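Catechol 1,2 dioxygenase (PDB 2XSU) probably catalyses the iron(III)-dependent intradiol cleavage of catechol by dioxygen to cis,cis-muconate, the first step of catechol breakdown in the beta-ketoadipate pathway. Local coordinates at residues 101-106 / 236-241; 121-126 / 179-184; 153-158 / 229-234. The protein carries 1 engineered substitution. All coordinates share one frame; numbering follows the deposited sequence.

The three contacts are joined through the curled mixed sheet of the catalytic domain; in interaction 1 only 238-244 is a strand, the other side being loop. Interaction 3 is central: strand 221-231 pairs on one side with strand 155-159 and on the other with strand 238-244, where L238 N meets V230 O at 2.9 Å. Strand 155-159 in turn pairs with strand 180-184 of interaction 2, I183 N lying 2.8 Å from V156 O. Interactions 1 and 2 do not touch; their centres are 19 Å apart. The iron(III) ion, bound by Y167, Y201, H225 and H227, is about 6 Å from the side chain of Q241, 8 Å from that of R180 and 11 Å from that of F229.

Interaction 1 of 3, residues 101-106 / 236-241; sequences GGTPRT and RKLTTQ
T103 to T106 form an irregular loop segment, between helix 82-96 and strand 113-114, that is laid against strand 238-244 and tied to it by two hydrogen bonds and a run of threonine and leucine contacts. L238 carries the apolar half. Its CG stands anti to the backbone N (chi1 173°), and its two methyls divide the work: CD2 packs on T103 CB at 3.8 Å, the two side chains crossing at about a right angle, while CD1 lies 3.4 Å from the carbonyl O of T103. Further along, the hydroxyl of T240 donates to P104 O, OG1 to O 2.8 Å, approaching nearly along the C=O axis. The backbone bond from T106 N to T239 O follows at 3.1 Å, and the same T239 O also receives a CA-H...O contact from R105 CA at 3.3 Å. At the far end T106 CG2 rests on Q241 CG at 3.5 Å; T106 OG1 turns instead to the carbonyl of A257. The Q241 side chain in turn lies about 4 Å from those of the iron ligands H225 and H227.

The guanidinium groups of R105 and R236 approach to 4.4 Å between their NH2 atoms, R236 NH2 lying at the edge of the R105 group. Acidic residues of helix 82-96 probably make this approach of like charges tolerable: R105 NH1 forms salt bridges with D91 and D94, and R236 NH2 with D94 as well as a hydrogen bond to P301 O. D94 is thus a common partner of R105 and R236, and its carboxylate would offset the repulsion between them.

Interaction 2 of 3, residues 121-126 / 179-184; sequences GFARMD and LRRTIL
R181 leans from strand 180-184 across the nearly antiparallel segment 121-126 and links two strands whose axes stay 7.0 Å apart. Its CB lies near A123 CB, and CG, set anti to the carbonyl carbon (chi1 -64°), packs against M125 CG at 3.7 Å as the two side chains slide past each other in opposite directions. A bend at chi2 (-66°) then turns the chain toward the backbone of 124-126. CD passes the carbonyl O of R124, and NE and NH2 both direct weak hydrogen bonds to that oxygen, NE to R124 O measuring 3.0 Å. M125 O sits over one face of the guanidinium, close to NH2 but at too poor an angle to bond. NH1 turns back to its own strand and donates to R180 O at 2.8 Å, a straighter bond than either to R124.

Backbone bonds close both ends of the contact: L179 N donates to M125 O, and G121 N to L184 O. I183 packs beside A123, its CG1 3.7 Å from A123 CB and its CG2 against the G121 backbone. M125 CE reaches L179 O at 3.4 Å, while L179 CD2 meets D126 CB. R124, whose CB is directed away from 179-184, grips the D126 carboxylate side-on through NE and NH2, a salt bridge of 2.9 Å from NH2 to OD2.

The side chain of R180, bonded to S168 O and L111 O, lies about 4 Å from that of the iron ligand Y167. The two strands do not pair regularly with each other: 122-124 belongs with strand 190-196 and 180-184 with strands 155-159 and 118-120, so the contact joins two parts of the curled sheet. M125 touches T195 of strand 190-196 and V158 of strand 155-159.

Interaction 3 of 3, residues 153-158 / 229-234; sequences GAKVEV and FVSAPG
K155, V156 and E157 pair with S231, V230 and F229 in a regular antiparallel ladder, the strand axes 4.8 Å apart. Its tight part is the backbone: two hydrogen-bonded pairs, K155 with S231 and E157 with F229, flank the non-hydrogen-bonded pair V156 with V230. The bond from E157 N to F229 O is 2.8 Å long and almost straight (174°), and V230 CA adds a CA-H...O contact to K155 O.

Most side chains pack less closely, though K155 CB lies 3.6 Å from S231 OG. V156 CG2 is 4.3 Å from V230 CG1 on one face. On the other face E157 and F229 cross at a slant, carboxylate and ring planes 55° apart, and E157 OE2 comes no nearer than 3.9 Å to F229 CB. A water joins K155, E157 and S231: it donates to K155 O and to E157 OE2, 2.9 Å away, and accepts from S231 OG at 2.7 Å. E157 OE1 is bonded to Y112 OH, so both carboxylate oxygens have partners. K155, extended throughout, leads its amine away from the pairing.

V156 also touches Y228 and V143 of strand 136-145. The F229 ring meets Y112 edge-to-face and makes a cation-pi contact with K237. Flanked by strand 180-184 beyond 155-159 and strand 238-244 beyond 221-231, the ladder lies inside the beta-sandwich catalytic domain of the intradiol dioxygenases.

Interaction 1 of 3, residues 101-106 / 236-241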
loop_
_atom_site.group_PDB
_atom_site.type_symbol
_atom_site.label_atom_id
_atom_site.label_comp_id
_atom_site.label_asym_id
_atom_site.label_seq_id
_atom_site.Cartn_x
_atom_site.Cartn_y
_atom_site.Cartn_z
ATOM N N GLY A 101 4.064 -3.285 -36.399
ATOM C CA GLY A 101 4.241 -1.927 -36.843
ATOM C C GLY A 101 3.814 -0.951 -35.771
ATOM O O GLY A 101 3.364 -1.323 -34.679
ATOM N N GLY A 102 3.966 0.319 -36.089
ATOM C CA GLY A 102 3.645 1.349 -35.148
ATOM C C GLY A 102 4.844 1.757 -34.313
ATOM O O GLY A 102 5.770 0.970 -34.041
ATOM N N THR A 103 4.821 3.009 -33.894
ATOM C CA THR A 103 5.826 3.482 -32.953
ATOM C C THR A 103 5.702 2.628 -31.672
ATOM O O THR A 103 4.575 2.384 -31.209
ATOM C CB THR A 103 5.573 4.967 -32.677
ATOM O OG1 THR A 103 5.720 5.682 -33.915
ATOM C CG2 THR A 103 6.612 5.517 -31.682
ATOM N N PRO A 104 6.838 2.146 -31.103
ATOM C CA PRO A 104 6.766 1.320 -29.883
ATOM C C PRO A 104 6.159 2.067 -28.684
ATOM O O PRO A 104 6.343 3.280 -28.546
ATOM C CB PRO A 104 8.247 1.019 -29.566
ATOM C CG PRO A 104 8.948 1.167 -30.836
ATOM C CD PRO A 104 8.225 2.257 -31.579
ATOM N N ARG A 105 5.471 1.329 -27.823
ATOM C CA ARG A 105 4.993 1.850 -26.545
ATOM C C ARG A 105 6.070 1.867 -25.473
ATOM O O ARG A 105 7.012 1.073 -25.519
ATOM C CB ARG A 105 3.801 1.019 -26.050
ATOM C CG ARG A 105 4.172 -0.442 -25.741
ATOM C CD ARG A 105 3.148 -1.186 -24.868
ATOM N NE ARG A 105 1.781 -1.162 -25.368
ATOM C CZ ARG A 105 1.230 -2.013 -26.239
ATOM N NH1 ARG A 105 1.915 -2.988 -26.832
ATOM N NH2 ARG A 105 -0.056 -1.849 -26.547
ATOM N N THR A 106 5.925 2.772 -24.515
ATOM C CA THR A 106 6.635 2.628 -23.247
ATOM C C THR A 106 5.825 3.223 -22.095
ATOM O O THR A 106 4.632 3.554 -22.282
ATOM C CB THR A 106 8.111 3.093 -23.332
ATOM O OG1 THR A 106 8.827 2.533 -22.225
ATOM C CG2 THR A 106 8.241 4.635 -23.364
ATOM N N ARG A 236 -5.330 2.855 -32.945
ATOM C CA ARG A 236 -5.010 2.421 -31.592
ATOM C C ARG A 236 -4.283 3.548 -30.842
ATOM O O ARG A 236 -3.292 4.063 -31.351
ATOM C CB ARG A 236 -4.108 1.189 -31.643
ATOM C CG ARG A 236 -4.656 0.023 -32.476
ATOM C CD ARG A 236 -3.755 -1.202 -32.312
ATOM N NE ARG A 236 -3.983 -1.926 -31.055
ATOM C CZ ARG A 236 -3.012 -2.498 -30.332
ATOM N NH1 ARG A 236 -1.741 -2.357 -30.687
ATOM N NH2 ARG A 236 -3.307 -3.172 -29.232
ATOM N N LYS A 237 -4.756 3.885 -29.648
ATOM C CA LYS A 237 -4.088 4.911 -28.810
ATOM C C LYS A 237 -2.688 4.442 -28.417
ATOM O O LYS A 237 -2.469 3.254 -28.100
ATOM C CB LYS A 237 -4.891 5.207 -27.555
ATOM C CG LYS A 237 -4.341 6.392 -26.756
ATOM C CD LYS A 237 -5.315 6.805 -25.669
ATOM C CE LYS A 237 -4.864 8.100 -24.967
ATOM N NZ LYS A 237 -5.984 8.678 -24.150
ATOM N N LEU A 238 -1.759 5.392 -28.430
ATOM C CA LEU A 238 -0.360 5.107 -28.158
ATOM C C LEU A 238 0.116 5.866 -26.940
ATOM O O LEU A 238 -0.094 7.070 -26.841
ATOM C CB LEU A 238 0.506 5.481 -29.356
ATOM C CG LEU A 238 2.042 5.409 -29.193
ATOM C CD1 LEU A 238 2.501 3.968 -28.954
ATOM C CD2 LEU A 238 2.762 5.986 -30.393
ATOM N N THR A 239 0.770 5.140 -26.027
ATOM C CA THR A 239 1.479 5.748 -24.896
ATOM C C THR A 239 2.960 5.548 -25.164
ATOM O O THR A 239 3.426 4.416 -25.297
ATOM C CB THR A 239 1.107 5.082 -23.553
ATOM O OG1 THR A 239 -0.305 5.231 -23.314
ATOM C CG2 THR A 239 1.921 5.722 -22.370
ATOM N N THR A 240 3.712 6.643 -25.296
ATOM C CA THR A 240 5.143 6.505 -25.625
ATOM C C THR A 240 5.972 7.673 -25.081
ATOM O O THR A 240 5.471 8.468 -24.288
ATOM C CB THR A 240 5.344 6.283 -27.156
ATOM O OG1 THR A 240 6.681 5.807 -27.414
ATOM C CG2 THR A 240 5.058 7.555 -27.918
ATOM N N GLN A 241 7.265 7.691 -25.422
ATOM C CA GLN A 241 8.143 8.828 -25.132
ATOM C C GLN A 241 9.272 8.856 -26.153
ATOM O O GLN A 241 9.446 7.910 -26.906
ATOM C CB GLN A 241 8.754 8.726 -23.746
ATOM C CG GLN A 241 9.830 7.702 -23.594
ATOM C CD GLN A 241 10.332 7.599 -22.164
ATOM O OE1 GLN A 241 9.733 8.163 -21.228
ATOM N NE2 GLN A 241 11.429 6.867 -21.991
#

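Interaction 2 of 3, residues 121-126 / 179-184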
loop_
_atom_site.group_PDB
_atom_site.type_symbol
_atom_site.label_atom_id
_atom_site.label_comp_id
_atom_site.label_asym_id
_atom_site.label_seq_id
_atom_site.Cartn_x
_atom_site.Cartn_y
_atom_site.Cartn_z
ATOM N N GLY A 121 -1.891 22.306 -34.743
ATOM C CA GLY A 121 -0.640 22.328 -35.501
ATOM C C GLY A 121 0.624 22.789 -34.786
ATOM O O GLY A 121 1.728 22.284 -35.058
ATOM N N PHE A 122 0.464 23.743 -33.876
ATOM C CA PHE A 122 1.594 24.360 -33.174
ATOM C C PHE A 122 1.232 24.713 -31.738
ATOM O O PHE A 122 0.116 25.194 -31.479
ATOM C CB PHE A 122 2.037 25.646 -33.907
ATOM C CG PHE A 122 3.123 26.402 -33.198
ATOM C CD1 PHE A 122 4.467 26.176 -33.510
ATOM C CD2 PHE A 122 2.806 27.334 -32.207
ATOM C CE1 PHE A 122 5.483 26.864 -32.817
ATOM C CE2 PHE A 122 3.797 28.018 -31.517
ATOM C CZ PHE A 122 5.146 27.781 -31.813
ATOM N N ALA A 123 2.160 24.510 -30.798
ATOM C CA ALA A 123 1.986 25.032 -29.440
ATOM C C ALA A 123 3.322 25.439 -28.886
ATOM O O ALA A 123 4.324 24.739 -29.120
ATOM C CB ALA A 123 1.396 23.993 -28.523
ATOM N N ARG A 124 3.347 26.537 -28.147
ATOM C CA ARG A 124 4.502 26.819 -27.297
ATOM C C ARG A 124 4.196 26.258 -25.916
ATOM O O ARG A 124 3.190 26.582 -25.320
ATOM C CB ARG A 124 4.854 28.315 -27.228
ATOM C CG ARG A 124 6.007 28.544 -26.263
ATOM C CD ARG A 124 6.651 29.909 -26.366
ATOM N NE ARG A 124 7.735 30.008 -25.404
ATOM C CZ ARG A 124 8.507 31.079 -25.243
ATOM N NH1 ARG A 124 8.319 32.172 -25.999
ATOM N NH2 ARG A 124 9.442 31.071 -24.309
ATOM N N MET A 125 5.065 25.361 -25.423
ATOM C CA MET A 125 4.824 24.632 -24.162
ATOM C C MET A 125 5.283 25.350 -22.896
ATOM O O MET A 125 4.758 25.083 -21.812
ATOM C CB MET A 125 5.536 23.279 -24.238
ATOM C CG MET A 125 5.045 22.373 -25.382
ATOM S SD MET A 125 5.858 20.747 -25.307
ATOM C CE MET A 125 5.198 20.150 -23.748
ATOM N N ASP A 126 6.283 26.237 -23.003
ATOM C CA ASP A 126 6.836 26.876 -21.806
ATOM C C ASP A 126 6.365 28.317 -21.644
ATOM O O ASP A 126 5.966 28.948 -22.623
ATOM C CB ASP A 126 8.372 26.881 -21.845
ATOM C CG ASP A 126 8.931 27.792 -22.934
ATOM O OD1 ASP A 126 8.732 27.502 -24.129
ATOM O OD2 ASP A 126 9.596 28.794 -22.570
ATOM N N LEU A 179 4.654 23.364 -19.551
ATOM C CA LEU A 179 5.244 22.197 -20.245
ATOM C C LEU A 179 4.274 21.018 -20.414
ATOM O O LEU A 179 4.699 19.860 -20.438
ATOM C CB LEU A 179 6.564 21.769 -19.549
ATOM C CG LEU A 179 7.531 22.940 -19.278
ATOM C CD1 LEU A 179 8.742 22.476 -18.462
ATOM C CD2 LEU A 179 8.010 23.582 -20.603
ATOM N N ARG A 180 2.985 21.334 -20.559
ATOM C CA ARG A 180 1.956 20.336 -20.880
ATOM C C ARG A 180 1.034 20.926 -21.936
ATOM O O ARG A 180 0.418 21.972 -21.714
ATOM C CB ARG A 180 1.136 20.005 -19.614
ATOM C CG ARG A 180 1.955 19.484 -18.431
ATOM C CD ARG A 180 1.064 19.339 -17.187
ATOM N NE ARG A 180 1.812 18.840 -16.047
ATOM C CZ ARG A 180 2.100 17.554 -15.839
ATOM N NH1 ARG A 180 1.686 16.634 -16.714
ATOM N NH2 ARG A 180 2.806 17.213 -14.771
ATOM N N ARG A 181 0.908 20.260 -23.075
ATOM C CA ARG A 181 0.071 20.745 -24.184
ATOM C C ARG A 181 -0.586 19.603 -24.947
ATOM O O ARG A 181 -0.039 18.483 -25.027
ATOM C CB ARG A 181 0.870 21.593 -25.167
ATOM C CG ARG A 181 1.448 22.898 -24.619
ATOM C CD ARG A 181 0.358 23.922 -24.240
ATOM N NE ARG A 181 1.009 25.184 -23.864
ATOM C CZ ARG A 181 1.385 25.512 -22.639
ATOM N NH1 ARG A 181 1.152 24.695 -21.617
ATOM N NH2 ARG A 181 1.996 26.689 -22.408
ATOM N N THR A 182 -1.726 19.911 -25.568
ATOM C CA THR A 182 -2.334 19.036 -26.546
ATOM C C THR A 182 -2.277 19.767 -27.874
ATOM O O THR A 182 -2.765 20.913 -27.971
ATOM C CB THR A 182 -3.810 18.744 -26.194
ATOM O OG1 THR A 182 -3.850 18.043 -24.949
ATOM C CG2 THR A 182 -4.496 17.914 -27.296
ATOM N N ILE A 183 -1.717 19.099 -28.871
ATOM C CA ILE A 183 -1.573 19.659 -30.234
ATOM C C ILE A 183 -2.332 18.756 -31.214
ATOM O O ILE A 183 -2.069 17.560 -31.303
ATOM C CB ILE A 183 -0.094 19.764 -30.701
ATOM C CG1 ILE A 183 0.770 20.498 -29.689
ATOM C CG2 ILE A 183 -0.019 20.497 -32.062
ATOM C CD1 ILE A 183 2.289 20.375 -29.964
ATOM N N LEU A 184 -3.267 19.326 -31.984
ATOM C CA LEU A 184 -3.952 18.515 -32.997
ATOM C C LEU A 184 -3.186 18.618 -34.296
ATOM O O LEU A 184 -2.842 19.716 -34.725
ATOM C CB LEU A 184 -5.417 18.984 -33.212
ATOM C CG LEU A 184 -6.295 19.061 -31.963
ATOM C CD1 LEU A 184 -7.679 19.720 -32.282
ATOM C CD2 LEU A 184 -6.463 17.674 -31.342
#

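Interaction 3 of 3, residues 153-158 / 229-234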
loop_
_atom_site.group_PDB
_atom_site.type_symbol
_atom_site.label_atom_id
_atom_site.label_comp_id
_atom_site.label_asym_id
_atom_site.label_seq_id
_atom_site.Cartn_x
_atom_site.Cartn_y
_atom_site.Cartn_z
ATOM N N GLY A 153 -5.755 15.820 -37.606
ATOM C CA GLY A 153 -6.612 15.873 -36.427
ATOM C C GLY A 153 -6.283 14.874 -35.327
ATOM O O GLY A 153 -7.033 14.742 -34.363
ATOM N N ALA A 154 -5.145 14.196 -35.462
ATOM C CA ALA A 154 -4.647 13.334 -34.393
ATOM C C ALA A 154 -4.305 14.187 -33.175
ATOM O O ALA A 154 -3.767 15.294 -33.319
ATOM C CB ALA A 154 -3.434 12.555 -34.862
ATOM N N LYS A 155 -4.631 13.678 -31.992
ATOM C CA LYS A 155 -4.405 14.385 -30.732
ATOM C C LYS A 155 -3.034 14.002 -30.161
ATOM O O LYS A 155 -2.856 12.867 -29.714
ATOM C CB LYS A 155 -5.514 13.989 -29.771
ATOM C CG LYS A 155 -5.617 14.806 -28.544
ATOM C CD LYS A 155 -6.924 14.486 -27.828
ATOM C CE LYS A 155 -6.974 15.120 -26.452
ATOM N NZ LYS A 155 -8.314 14.969 -25.792
ATOM N N VAL A 156 -2.081 14.937 -30.188
ATOM C CA VAL A 156 -0.712 14.687 -29.698
ATOM C C VAL A 156 -0.592 15.367 -28.346
ATOM O O VAL A 156 -0.562 16.609 -28.263
ATOM C CB VAL A 156 0.351 15.214 -30.686
ATOM C CG1 VAL A 156 1.783 14.953 -30.127
ATOM C CG2 VAL A 156 0.167 14.540 -32.057
ATOM N N GLU A 157 -0.553 14.575 -27.265
ATOM C CA GLU A 157 -0.458 15.129 -25.928
ATOM C C GLU A 157 0.948 14.961 -25.435
ATOM O O GLU A 157 1.450 13.841 -25.441
ATOM C CB GLU A 157 -1.424 14.415 -24.975
ATOM C CG GLU A 157 -2.875 14.527 -25.406
ATOM C CD GLU A 157 -3.793 13.920 -24.375
ATOM O OE1 GLU A 157 -3.874 14.470 -23.256
ATOM O OE2 GLU A 157 -4.460 12.895 -24.715
ATOM N N VAL A 158 1.587 16.070 -25.040
ATOM C CA VAL A 158 2.996 16.040 -24.580
ATOM C C VAL A 158 3.136 16.659 -23.198
ATOM O O VAL A 158 2.451 17.647 -22.852
ATOM C CB VAL A 158 3.960 16.719 -25.607
ATOM C CG1 VAL A 158 4.178 15.815 -26.809
ATOM C CG2 VAL A 158 3.381 18.034 -26.079
ATOM N N PHE A 229 0.955 10.944 -25.282
ATOM C CA PHE A 229 -0.217 10.147 -25.714
ATOM C C PHE A 229 -0.544 10.578 -27.145
ATOM O O PHE A 229 -0.611 11.785 -27.415
ATOM C CB PHE A 229 -1.491 10.439 -24.902
ATOM C CG PHE A 229 -1.510 9.913 -23.489
ATOM C CD1 PHE A 229 -1.148 8.586 -23.196
ATOM C CD2 PHE A 229 -1.960 10.725 -22.442
ATOM C CE1 PHE A 229 -1.202 8.092 -21.880
ATOM C CE2 PHE A 229 -2.025 10.235 -21.142
ATOM C CZ PHE A 229 -1.633 8.916 -20.851
ATOM N N VAL A 230 -0.766 9.628 -28.056
ATOM C CA VAL A 230 -1.216 9.969 -29.416
ATOM C C VAL A 230 -2.479 9.170 -29.697
ATOM O O VAL A 230 -2.508 7.966 -29.512
ATOM C CB VAL A 230 -0.132 9.735 -30.496
ATOM C CG1 VAL A 230 -0.613 10.295 -31.888
ATOM C CG2 VAL A 230 1.213 10.411 -30.086
ATOM N N SER A 231 -3.537 9.849 -30.134
ATOM C CA SER A 231 -4.804 9.151 -30.414
ATOM C C SER A 231 -5.461 9.765 -31.642
ATOM O O SER A 231 -5.220 10.932 -31.935
ATOM C CB SER A 231 -5.744 9.216 -29.201
ATOM O OG SER A 231 -6.081 10.551 -28.823
ATOM N N ALA A 232 -6.295 8.974 -32.334
ATOM C CA ALA A 232 -7.039 9.460 -33.507
ATOM C C ALA A 232 -8.173 8.494 -33.821
ATOM O O ALA A 232 -8.015 7.290 -33.634
ATOM C CB ALA A 232 -6.138 9.584 -34.689
ATOM N N PRO A 233 -9.308 9.010 -34.312
ATOM C CA PRO A 233 -10.408 8.092 -34.668
ATOM C C PRO A 233 -9.963 7.034 -35.650
ATOM O O PRO A 233 -9.304 7.342 -36.657
ATOM C CB PRO A 233 -11.432 9.018 -35.340
ATOM C CG PRO A 233 -11.188 10.340 -34.729
ATOM C CD PRO A 233 -9.706 10.424 -34.414
ATOM N N GLY A 234 -10.293 5.785 -35.338
ATOM C CA GLY A 234 -9.914 4.655 -36.176
ATOM C C GLY A 234 -8.555 4.030 -35.920
ATOM O O GLY A 234 -8.186 3.042 -36.573
HETATM O O HOH W 1 -4.040 11.565 -27.312
#